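PDB 6SQX: peptide-binding protein from Photobacterium damsela subsp. piscicida, which probably acts as a cysteine-type endopeptidase of the NlpC/P60 (C40) family, cleaving the peptidoglycan of potentially competing bacteria. Local coordinates for residues W226-D240 / I252-L266. Residues are numbered along the deposited sequence; the frame is centred on the assembly and turned at random.
With EDO (1,2-ethanediol), chain N.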
ATOM      1  N   TRP A 226      19.444  14.304   9.213  1.00 23.41           N
ATOM      2  CA  TRP A 226      18.486  13.900   8.179  1.00 23.70           C
ATOM      3  C   TRP A 226      17.675  15.101   7.698  1.00 26.67           C
ATOM      4  O   TRP A 226      17.524  15.328   6.489  1.00 26.19           O
ATOM      5  CB  TRP A 226      17.549  12.833   8.754  1.00 24.06           C
ATOM      6  CG  TRP A 226      16.529  12.376   7.790  1.00 24.50           C
ATOM      7  CD1 TRP A 226      15.317  12.970   7.502  1.00 25.18           C
ATOM      8  CD2 TRP A 226      16.605  11.200   6.984  1.00 24.83           C
ATOM      9  NE1 TRP A 226      14.646  12.224   6.540  1.00 25.51           N
ATOM     10  CE2 TRP A 226      15.404  11.119   6.231  1.00 25.21           C
ATOM     11  CE3 TRP A 226      17.568  10.191   6.839  1.00 25.83           C
ATOM     12  CZ2 TRP A 226      15.157  10.076   5.328  1.00 25.98           C
ATOM     13  CZ3 TRP A 226      17.316   9.138   5.953  1.00 25.90           C
ATOM     14  CH2 TRP A 226      16.116   9.095   5.201  1.00 25.55           C
ATOM     15  N   LYS A 227      17.168  15.901   8.640  1.00 29.73           N
ATOM     16  CA  LYS A 227      16.318  17.045   8.328  1.00 33.58           C
ATOM     17  C   LYS A 227      17.039  18.166   7.602  1.00 33.89           C
ATOM     18  O   LYS A 227      16.373  19.078   7.104  1.00 35.60           O
ATOM     19  CB  LYS A 227      15.694  17.602   9.612  1.00 37.22           C
ATOM     20  CG  LYS A 227      14.725  16.644  10.259  1.00 41.84           C
ATOM     21  CD  LYS A 227      14.150  17.232  11.556  1.00 45.32           C
ATOM     22  CE  LYS A 227      13.597  18.645  11.326  1.00 49.06           C
ATOM     23  NZ  LYS A 227      12.555  19.072  12.325  1.00 52.25           N
ATOM     24  N   ARG A 228      18.361  18.142   7.535  1.00 31.82           N
ATOM     25  CA  ARG A 228      19.079  19.195   6.831  1.00 32.14           C
ATOM     26  C   ARG A 228      19.315  18.872   5.370  1.00 30.07           C
ATOM     27  O   ARG A 228      19.700  19.780   4.614  1.00 31.19           O
ATOM     28  CB  ARG A 228      20.415  19.505   7.520  1.00 36.06           C
ATOM     29  CG  ARG A 228      20.237  20.093   8.916  1.00 42.46           C
ATOM     30  CD  ARG A 228      21.559  20.331   9.604  1.00 49.79           C
ATOM     31  NE  ARG A 228      21.346  20.782  10.983  1.00 57.02           N
ATOM     32  CZ  ARG A 228      22.307  20.917  11.894  1.00 61.44           C
ATOM     33  NH1 ARG A 228      22.002  21.327  13.119  1.00 62.68           N
ATOM     34  NH2 ARG A 228      23.569  20.644  11.585  1.00 63.27           N
ATOM     35  N   TYR A 229      19.099  17.618   4.959  1.00 25.88           N
ATOM     36  CA  TYR A 229      19.409  17.231   3.592  1.00 23.46           C
ATOM     37  C   TYR A 229      18.249  17.558   2.672  1.00 22.82           C
ATOM     38  O   TYR A 229      17.077  17.477   3.057  1.00 23.56           O
ATOM     39  CB  TYR A 229      19.651  15.724   3.476  1.00 23.64           C
ATOM     40  CG  TYR A 229      21.011  15.253   3.935  1.00 24.40           C
ATOM     41  CD1 TYR A 229      22.133  15.425   3.132  1.00 26.39           C
ATOM     42  CD2 TYR A 229      21.171  14.609   5.170  1.00 25.88           C
ATOM     43  CE1 TYR A 229      23.382  14.974   3.549  1.00 26.76           C
ATOM     44  CE2 TYR A 229      22.388  14.169   5.578  1.00 25.59           C
ATOM     45  CZ  TYR A 229      23.497  14.347   4.775  1.00 26.13           C
ATOM     46  OH  TYR A 229      24.715  13.893   5.227  1.00 28.63           O
ATOM     47  N   ARG A 230      18.589  17.851   1.415  1.00 22.98           N
ATOM     48  CA  ARG A 230      17.626  17.688   0.342  1.00 22.56           C
ATOM     49  C   ARG A 230      17.258  16.210   0.245  1.00 21.37           C
ATOM     50  O   ARG A 230      18.109  15.336   0.418  1.00 22.70           O
ATOM     51  CB  ARG A 230      18.308  18.127  -0.942  1.00 25.50           C
ATOM     52  CG  ARG A 230      17.510  18.062  -2.181  1.00 30.61           C
ATOM     53  CD  ARG A 230      18.241  18.932  -3.258  1.00 32.76           C
ATOM     54  NE  ARG A 230      19.652  18.540  -3.426  1.00 34.56           N
ATOM     55  CZ  ARG A 230      20.736  19.228  -3.052  1.00 34.11           C
ATOM     56  NH1 ARG A 230      21.934  18.684  -3.229  1.00 33.13           N
ATOM     57  NH2 ARG A 230      20.665  20.449  -2.543  1.00 35.75           N
ATOM     58  N   LEU A 231      15.981  15.924   0.005  1.00 21.49           N
ATOM     59  CA  LEU A 231      15.497  14.561  -0.156  1.00 20.12           C
ATOM     60  C   LEU A 231      15.117  14.303  -1.614  1.00 19.74           C
ATOM     61  O   LEU A 231      14.654  15.212  -2.330  1.00 20.46           O
ATOM     62  CB  LEU A 231      14.272  14.320   0.740  1.00 20.77           C
ATOM     63  CG  LEU A 231      14.550  14.464   2.237  1.00 21.28           C
ATOM     64  CD1 LEU A 231      13.226  14.361   3.019  1.00 22.01           C
ATOM     65  CD2 LEU A 231      15.530  13.386   2.738  1.00 22.56           C
ATOM     66  N   VAL A 232      15.317  13.052  -2.044  1.00 18.57           N
ATOM     67  CA  VAL A 232      14.991  12.652  -3.398  1.00 17.67           C
ATOM     68  C   VAL A 232      14.136  11.396  -3.346  1.00 18.62           C
ATOM     69  O   VAL A 232      14.065  10.688  -2.335  1.00 19.07           O
ATOM     70  CB  VAL A 232      16.234  12.412  -4.297  1.00 20.05           C
ATOM     71  CG1 VAL A 232      17.011  13.703  -4.530  1.00 21.15           C
ATOM     72  CG2 VAL A 232      17.121  11.296  -3.713  1.00 20.53           C
ATOM     73  N   THR A 233      13.528  11.077  -4.483  1.00 18.27           N
ATOM     74  CA  THR A 233      12.663   9.915  -4.583  1.00 18.74           C
ATOM     75  C   THR A 233      12.845   9.331  -5.979  1.00 17.85           C
ATOM     76  O   THR A 233      13.085  10.088  -6.936  1.00 18.00           O
ATOM     77  CB  THR A 233      11.190  10.302  -4.278  1.00 19.62           C
ATOM     78  OG1 THR A 233      10.388   9.138  -4.053  1.00 19.26           O
ATOM     79  CG2 THR A 233      10.585  11.215  -5.376  1.00 19.26           C
ATOM     80  N   PRO A 234      12.771   8.012  -6.129  1.00 17.77           N
ATOM     81  CA  PRO A 234      13.070   7.435  -7.454  1.00 18.40           C
ATOM     82  C   PRO A 234      11.993   7.783  -8.462  1.00 18.75           C
ATOM     83  O   PRO A 234      10.813   7.926  -8.127  1.00 21.34           O
ATOM     84  CB  PRO A 234      13.069   5.928  -7.198  1.00 18.38           C
ATOM     85  CG  PRO A 234      13.444   5.772  -5.683  1.00 18.44           C
ATOM     86  CD  PRO A 234      12.690   6.980  -5.065  1.00 17.83           C
ATOM     87  N   THR A 235      12.390   7.805  -9.732  1.00 19.21           N
ATOM     88  CA  THR A 235      11.451   8.107 -10.812  1.00 20.27           C
ATOM     89  C   THR A 235      11.037   6.882 -11.618  1.00 19.62           C
ATOM     90  O   THR A 235      10.257   7.035 -12.571  1.00 22.67           O
ATOM     91  CB  THR A 235      12.011   9.192 -11.736  1.00 23.45           C
ATOM     92  OG1 THR A 235      13.266   8.739 -12.227  1.00 25.41           O
ATOM     93  CG2 THR A 235      12.221  10.492 -10.945  1.00 26.15           C
ATOM     94  N   VAL A 236      11.524   5.682 -11.267  1.00 19.32           N
ATOM     95  CA  VAL A 236      11.102   4.418 -11.865  1.00 18.39           C
ATOM     96  C   VAL A 236      10.829   3.434 -10.729  1.00 17.06           C
ATOM     97  O   VAL A 236      11.236   3.657  -9.579  1.00 17.35           O
ATOM     98  CB  VAL A 236      12.168   3.835 -12.830  1.00 20.40           C
ATOM     99  CG1 VAL A 236      12.436   4.790 -14.030  1.00 21.38           C
ATOM    100  CG2 VAL A 236      13.480   3.493 -12.085  1.00 21.12           C
ATOM    101  N   ARG A 237      10.124   2.338 -11.046  1.00 17.95           N
ATOM    102  CA  ARG A 237       9.652   1.458  -9.971  1.00 17.10           C
ATOM    103  C   ARG A 237      10.818   0.773  -9.263  1.00 17.09           C
ATOM    104  O   ARG A 237      10.892   0.764  -8.029  1.00 17.69           O
ATOM    105  CB  ARG A 237       8.601   0.450 -10.460  1.00 19.54           C
ATOM    106  CG  ARG A 237       8.061  -0.400  -9.287  1.00 21.95           C
ATOM    107  CD  ARG A 237       6.783  -1.135  -9.592  1.00 24.17           C
ATOM    108  NE  ARG A 237       6.906  -2.238 -10.546  1.00 25.55           N
ATOM    109  CZ  ARG A 237       6.947  -3.541 -10.227  1.00 26.06           C
ATOM    110  NH1 ARG A 237       6.964  -4.463 -11.190  1.00 28.70           N
ATOM    111  NH2 ARG A 237       6.976  -3.954  -8.966  1.00 24.66           N
ATOM    112  N   LYS A 238      11.717   0.131 -10.018  1.00 17.81           N
ATOM    113  CA  LYS A 238      12.844  -0.590  -9.436  1.00 19.41           C
ATOM    114  C   LYS A 238      14.115  -0.243 -10.180  1.00 17.89           C
ATOM    115  O   LYS A 238      14.093  -0.103 -11.402  1.00 20.10           O
ATOM    116  CB  LYS A 238      12.694  -2.101  -9.577  1.00 20.09           C
ATOM    117  CG  LYS A 238      11.540  -2.696  -8.681  1.00 21.65           C
ATOM    118  CD  LYS A 238      11.371  -4.138  -8.987  1.00 24.10           C
ATOM    119  CE  LYS A 238      10.188  -4.732  -8.273  1.00 22.85           C
ATOM    120  NZ  LYS A 238      10.534  -5.135  -6.860  1.00 22.24           N
ATOM    121  N   GLN A 239      15.227  -0.146  -9.454  1.00 16.75           N
ATOM    122  CA  GLN A 239      16.512   0.005 -10.124  1.00 17.50           C
ATOM    123  C   GLN A 239      17.583  -0.581  -9.211  1.00 17.76           C
ATOM    124  O   GLN A 239      17.387  -0.704  -8.000  1.00 19.72           O
ATOM    125  CB  GLN A 239      16.776   1.465 -10.468  1.00 19.57           C
ATOM    126  CG  GLN A 239      16.931   2.321  -9.284  1.00 20.22           C
ATOM    127  CD  GLN A 239      16.836   3.809  -9.712  1.00 20.94           C
ATOM    128  OE1 GLN A 239      17.744   4.337 -10.352  1.00 24.04           O
ATOM    129  NE2 GLN A 239      15.724   4.473  -9.381  1.00 19.74           N
ATOM    130  N   ASP A 240      18.716  -0.980  -9.801  1.00 18.88           N
ATOM    131  CA  ASP A 240      19.798  -1.612  -9.050  1.00 18.35           C
ATOM    132  C   ASP A 240      20.796  -0.568  -8.551  1.00 19.64           C
ATOM    133  O   ASP A 240      21.234   0.301  -9.317  1.00 22.97           O
ATOM    134  CB  ASP A 240      20.529  -2.577  -9.979  1.00 19.92           C
ATOM    135  CG  ASP A 240      19.626  -3.678 -10.461  1.00 22.11           C
ATOM    136  OD1 ASP A 240      18.853  -4.186  -9.628  1.00 24.05           O
ATOM    137  OD2 ASP A 240      19.643  -4.042 -11.683  1.00 24.31           O
ATOM    138  N   ILE A 252      18.187  -3.240  -4.262  1.00 20.57           N
ATOM    139  CA  ILE A 252      17.186  -2.683  -5.157  0.63 19.75           C
ATOM    140  C   ILE A 252      16.601  -1.423  -4.535  1.00 19.25           C
ATOM    141  O   ILE A 252      16.169  -1.418  -3.369  1.00 20.74           O
ATOM    142  CB  ILE A 252      16.109  -3.716  -5.511  0.63 20.02           C
ATOM    143  CG1 ILE A 252      16.788  -4.847  -6.295  0.63 21.94           C
ATOM    144  CG2 ILE A 252      14.989  -3.060  -6.325  0.63 20.70           C
ATOM    145  CD1 ILE A 252      15.873  -5.989  -6.686  0.63 26.60           C
ATOM    146  N   LEU A 253      16.597  -0.339  -5.289  1.00 18.54           N
ATOM    147  CA  LEU A 253      15.958   0.914  -4.862  1.00 17.77           C
ATOM    148  C   LEU A 253      14.555   0.972  -5.457  1.00 16.32           C
ATOM    149  O   LEU A 253      14.386   0.830  -6.677  1.00 17.06           O
ATOM    150  CB  LEU A 253      16.780   2.097  -5.400  1.00 18.34           C
ATOM    151  CG  LEU A 253      16.270   3.520  -5.173  1.00 19.12           C
ATOM    152  CD1 LEU A 253      16.183   3.813  -3.654  1.00 20.22           C
ATOM    153  CD2 LEU A 253      17.149   4.537  -5.903  1.00 19.90           C
ATOM    154  N   GLU A 254      13.538   1.186  -4.608  1.00 16.88           N
ATOM    155  CA  GLU A 254      12.138   1.080  -5.003  1.00 16.72           C
ATOM    156  C   GLU A 254      11.479   2.450  -5.007  1.00 16.34           C
ATOM    157  O   GLU A 254      11.720   3.289  -4.110  1.00 17.18           O
ATOM    158  CB  GLU A 254      11.369   0.188  -4.025  1.00 17.43           C
ATOM    159  CG  GLU A 254      11.826  -1.267  -4.078  1.00 18.95           C
ATOM    160  CD  GLU A 254      10.966  -2.187  -4.967  1.00 19.46           C
ATOM    161  OE1 GLU A 254      10.029  -1.675  -5.633  1.00 19.76           O
ATOM    162  OE2 GLU A 254      11.270  -3.408  -4.982  1.00 20.43           O
ATOM    163  N   ALA A 255      10.620   2.689  -5.995  1.00 16.77           N
ATOM    164  CA  ALA A 255       9.809   3.904  -5.969  1.00 17.53           C
ATOM    165  C   ALA A 255       9.036   3.985  -4.648  1.00 18.50           C
ATOM    166  O   ALA A 255       8.643   2.963  -4.066  1.00 19.00           O
ATOM    167  CB  ALA A 255       8.847   3.933  -7.160  1.00 17.80           C
ATOM    168  N   GLY A 256       8.839   5.212  -4.189  1.00 17.10           N
ATOM    169  CA  GLY A 256       8.251   5.468  -2.877  1.00 16.60           C
ATOM    170  C   GLY A 256       9.281   5.761  -1.810  1.00 17.77           C
ATOM    171  O   GLY A 256       8.947   6.371  -0.794  1.00 19.18           O
ATOM    172  N   SER A 257      10.537   5.357  -2.021  1.00 16.59           N
ATOM    173  CA  SER A 257      11.591   5.677  -1.072  1.00 16.77           C
ATOM    174  C   SER A 257      11.863   7.176  -1.076  1.00 16.99           C
ATOM    175  O   SER A 257      11.751   7.854  -2.094  1.00 17.97           O
ATOM    176  CB  SER A 257      12.894   4.995  -1.491  1.00 18.25           C
ATOM    177  OG  SER A 257      12.703   3.596  -1.593  1.00 20.27           O
ATOM    178  N   ILE A 258      12.273   7.688   0.081  1.00 17.41           N
ATOM    179  CA  ILE A 258      12.557   9.082   0.293  1.00 18.49           C
ATOM    180  C   ILE A 258      13.902   9.131   1.011  1.00 17.54           C
ATOM    181  O   ILE A 258      14.031   8.663   2.150  1.00 18.53           O
ATOM    182  CB  ILE A 258      11.440   9.776   1.088  1.00 18.49           C
ATOM    183  CG1 ILE A 258      10.106   9.695   0.326  1.00 18.30           C
ATOM    184  CG2 ILE A 258      11.780  11.239   1.402  1.00 19.99           C
ATOM    185  CD1 ILE A 258       8.890  10.040   1.266  1.00 18.92           C
ATOM    186  N   LEU A 259      14.933   9.638   0.325  1.00 17.72           N
ATOM    187  CA  LEU A 259      16.284   9.473   0.833  1.00 18.92           C
ATOM    188  C   LEU A 259      17.087  10.753   0.651  1.00 19.31           C
ATOM    189  O   LEU A 259      16.803  11.551  -0.255  1.00 19.89           O
ATOM    190  CB  LEU A 259      17.007   8.350   0.068  1.00 18.70           C
ATOM    191  CG  LEU A 259      16.403   6.943   0.293  1.00 18.38           C
ATOM    192  CD1 LEU A 259      16.914   5.964  -0.798  1.00 19.51           C
ATOM    193  CD2 LEU A 259      16.790   6.426   1.705  1.00 20.12           C
ATOM    194  N   PRO A 260      18.089  10.982   1.504  1.00 21.15           N
ATOM    195  CA  PRO A 260      18.949  12.164   1.349  1.00 21.33           C
ATOM    196  C   PRO A 260      19.778  12.125   0.068  1.00 20.95           C
ATOM    197  O   PRO A 260      20.113  11.061  -0.464  1.00 21.04           O
ATOM    198  CB  PRO A 260      19.881  12.095   2.577  1.00 22.50           C
ATOM    199  CG  PRO A 260      19.144  11.244   3.578  1.00 22.53           C
ATOM    200  CD  PRO A 260      18.417  10.208   2.720  1.00 22.16           C
ATOM    201  N   GLU A 261      20.174  13.322  -0.373  1.00 20.63           N
ATOM    202  CA  GLU A 261      21.049  13.447  -1.522  1.00 20.50           C
ATOM    203  C   GLU A 261      21.958  14.653  -1.294  1.00 21.89           C
ATOM    204  O   GLU A 261      21.523  15.698  -0.798  1.00 22.43           O
ATOM    205  CB  GLU A 261      20.186  13.638  -2.789  1.00 23.55           C
ATOM    206  CG  GLU A 261      20.922  14.129  -4.040  1.00 25.68           C
ATOM    207  CD  GLU A 261      20.939  15.655  -4.150  1.00 29.07           C
ATOM    208  OE1 GLU A 261      22.047  16.225  -4.248  1.00 29.16           O
ATOM    209  OE2 GLU A 261      19.845  16.292  -4.144  1.00 32.43           O
ATOM    210  N   HIS A 262      23.233  14.489  -1.626  1.00 21.94           N
ATOM    211  CA  HIS A 262      24.211  15.555  -1.476  1.00 23.66           C
ATOM    212  C   HIS A 262      25.104  15.549  -2.710  1.00 23.85           C
ATOM    213  O   HIS A 262      25.633  14.494  -3.080  1.00 24.19           O
ATOM    214  CB  HIS A 262      25.016  15.309  -0.194  1.00 26.36           C
ATOM    215  CG  HIS A 262      26.112  16.303   0.024  1.00 29.79           C
ATOM    216  ND1 HIS A 262      25.878  17.562   0.532  1.00 30.95           N
ATOM    217  CD2 HIS A 262      27.445  16.237  -0.217  1.00 33.53           C
ATOM    218  CE1 HIS A 262      27.018  18.226   0.611  1.00 31.11           C
ATOM    219  NE2 HIS A 262      27.986  17.447   0.159  1.00 34.11           N
ATOM    220  N   LYS A 263      25.239  16.715  -3.361  1.00 23.58           N
ATOM    221  CA  LYS A 263      26.068  16.839  -4.567  1.00 25.68           C
ATOM    222  C   LYS A 263      25.684  15.814  -5.628  1.00 25.15           C
ATOM    223  O   LYS A 263      26.522  15.365  -6.426  1.00 26.80           O
ATOM    224  CB  LYS A 263      27.570  16.849  -4.263  1.00 28.02           C
ATOM    225  CG  LYS A 263      27.988  18.097  -3.471  1.00 29.58           C
ATOM    226  CD  LYS A 263      29.464  18.059  -3.080  1.00 33.14           C
ATOM    227  CE  LYS A 263      29.849  19.246  -2.181  1.00 37.82           C
ATOM    228  NZ  LYS A 263      31.211  19.118  -1.572  1.00 39.37           N
ATOM    229  N   GLY A 264      24.384  15.529  -5.711  1.00 25.44           N
ATOM    230  CA  GLY A 264      23.851  14.630  -6.718  1.00 25.41           C
ATOM    231  C   GLY A 264      23.986  13.159  -6.423  1.00 26.94           C
ATOM    232  O   GLY A 264      23.586  12.332  -7.270  1.00 27.63           O
ATOM    233  N   LYS A 265      24.518  12.791  -5.253  1.00 25.33           N
ATOM    234  CA  LYS A 265      24.692  11.398  -4.873  1.00 24.36           C
ATOM    235  C   LYS A 265      23.685  11.048  -3.791  1.00 23.11           C
ATOM    236  O   LYS A 265      23.548  11.770  -2.796  1.00 23.90           O
ATOM    237  CB  LYS A 265      26.118  11.097  -4.403  1.00 27.31           C
ATOM    238  CG  LYS A 265      27.164  11.293  -5.522  1.00 31.51           C
ATOM    239  CD  LYS A 265      28.549  10.831  -5.086  1.00 35.99           C
ATOM    240  CE  LYS A 265      29.605  11.202  -6.148  1.00 41.40           C
ATOM    241  NZ  LYS A 265      30.994  10.944  -5.682  1.00 45.31           N
ATOM    242  N   LEU A 266      22.982   9.953  -4.006  1.00 22.49           N
ATOM    243  CA  LEU A 266      22.077   9.397  -3.017  1.00 22.52           C
ATOM    244  C   LEU A 266      22.840   8.947  -1.771  1.00 23.72           C
ATOM    245  O   LEU A 266      23.963   8.451  -1.845  1.00 25.03           O
ATOM    246  CB  LEU A 266      21.443   8.164  -3.679  1.00 24.79           C
ATOM    247  CG  LEU A 266      20.314   7.450  -2.982  1.00 26.73           C
ATOM    248  CD1 LEU A 266      19.117   8.382  -2.996  1.00 28.35           C
ATOM    249  CD2 LEU A 266      20.010   6.181  -3.750  1.00 28.18           C
TER
HETATM  250  C1  EDO N 512      13.942  -6.388  -2.607  1.00 31.27           C
HETATM  251  O1  EDO N 512      14.722  -5.502  -1.805  1.00 21.94           O
HETATM  252  C2  EDO N 512      12.742  -5.604  -3.134  1.00 34.32           C
HETATM  253  O2  EDO N 512      13.123  -4.734  -4.188  1.00 32.92           O
HETATM  254  O   HOH W   1      21.425  17.953   0.599  1.00 27.59           O
HETATM  255  O   HOH W   2       9.045   7.654  -5.845  1.00 20.08           O
HETATM  256  O   HOH W   3      13.581   2.905  -8.300  1.00 18.77           O
HETATM  257  O   HOH W   4       7.744  -2.910  -6.567  1.00 17.93           O
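P260 packs against two aromatic side chains, offering CG to the face of the W226 six-membered ring, 3.9 Å from the centroid, and CB to the face of Y229, both CH-pi contacts. With CG anti to the backbone N (chi1 179°), the W226 indole extends to the proline, and Y65 binds its N-H. Next along the strand V232 and L259 form a hydrogen-bonded antiparallel pair, while V232 CG2 packs against L266 CD1 at 3.6 Å. P234 CG meets L253 CG at the same distance, and T233 OG1 donates to S257 O (2.7 Å), closing the buried part where the chains leave one sheet for the next.

Toward solvent, exposed R230 and partly exposed K238 reach back to buried carboxylates. R230 NH1 meets E261 OE1 at 2.7 Å, nearly straight (176°) and in the guanidinium plane; the NE to OE2 approach is implausibly short, its detail doubtful. NH1 and G264 N approach OE1 from opposite faces. K238 NZ meets the syn lone pair of E254 OE2 at 2.7 Å, and R330 holds OE1.

Strands 230-234 and 259-262 are neighbours in a five-stranded antiparallel sheet, whereas 238-240 and 252-254 pair as a separate beta hairpin, an excursion consistent with an SH3-like barrel.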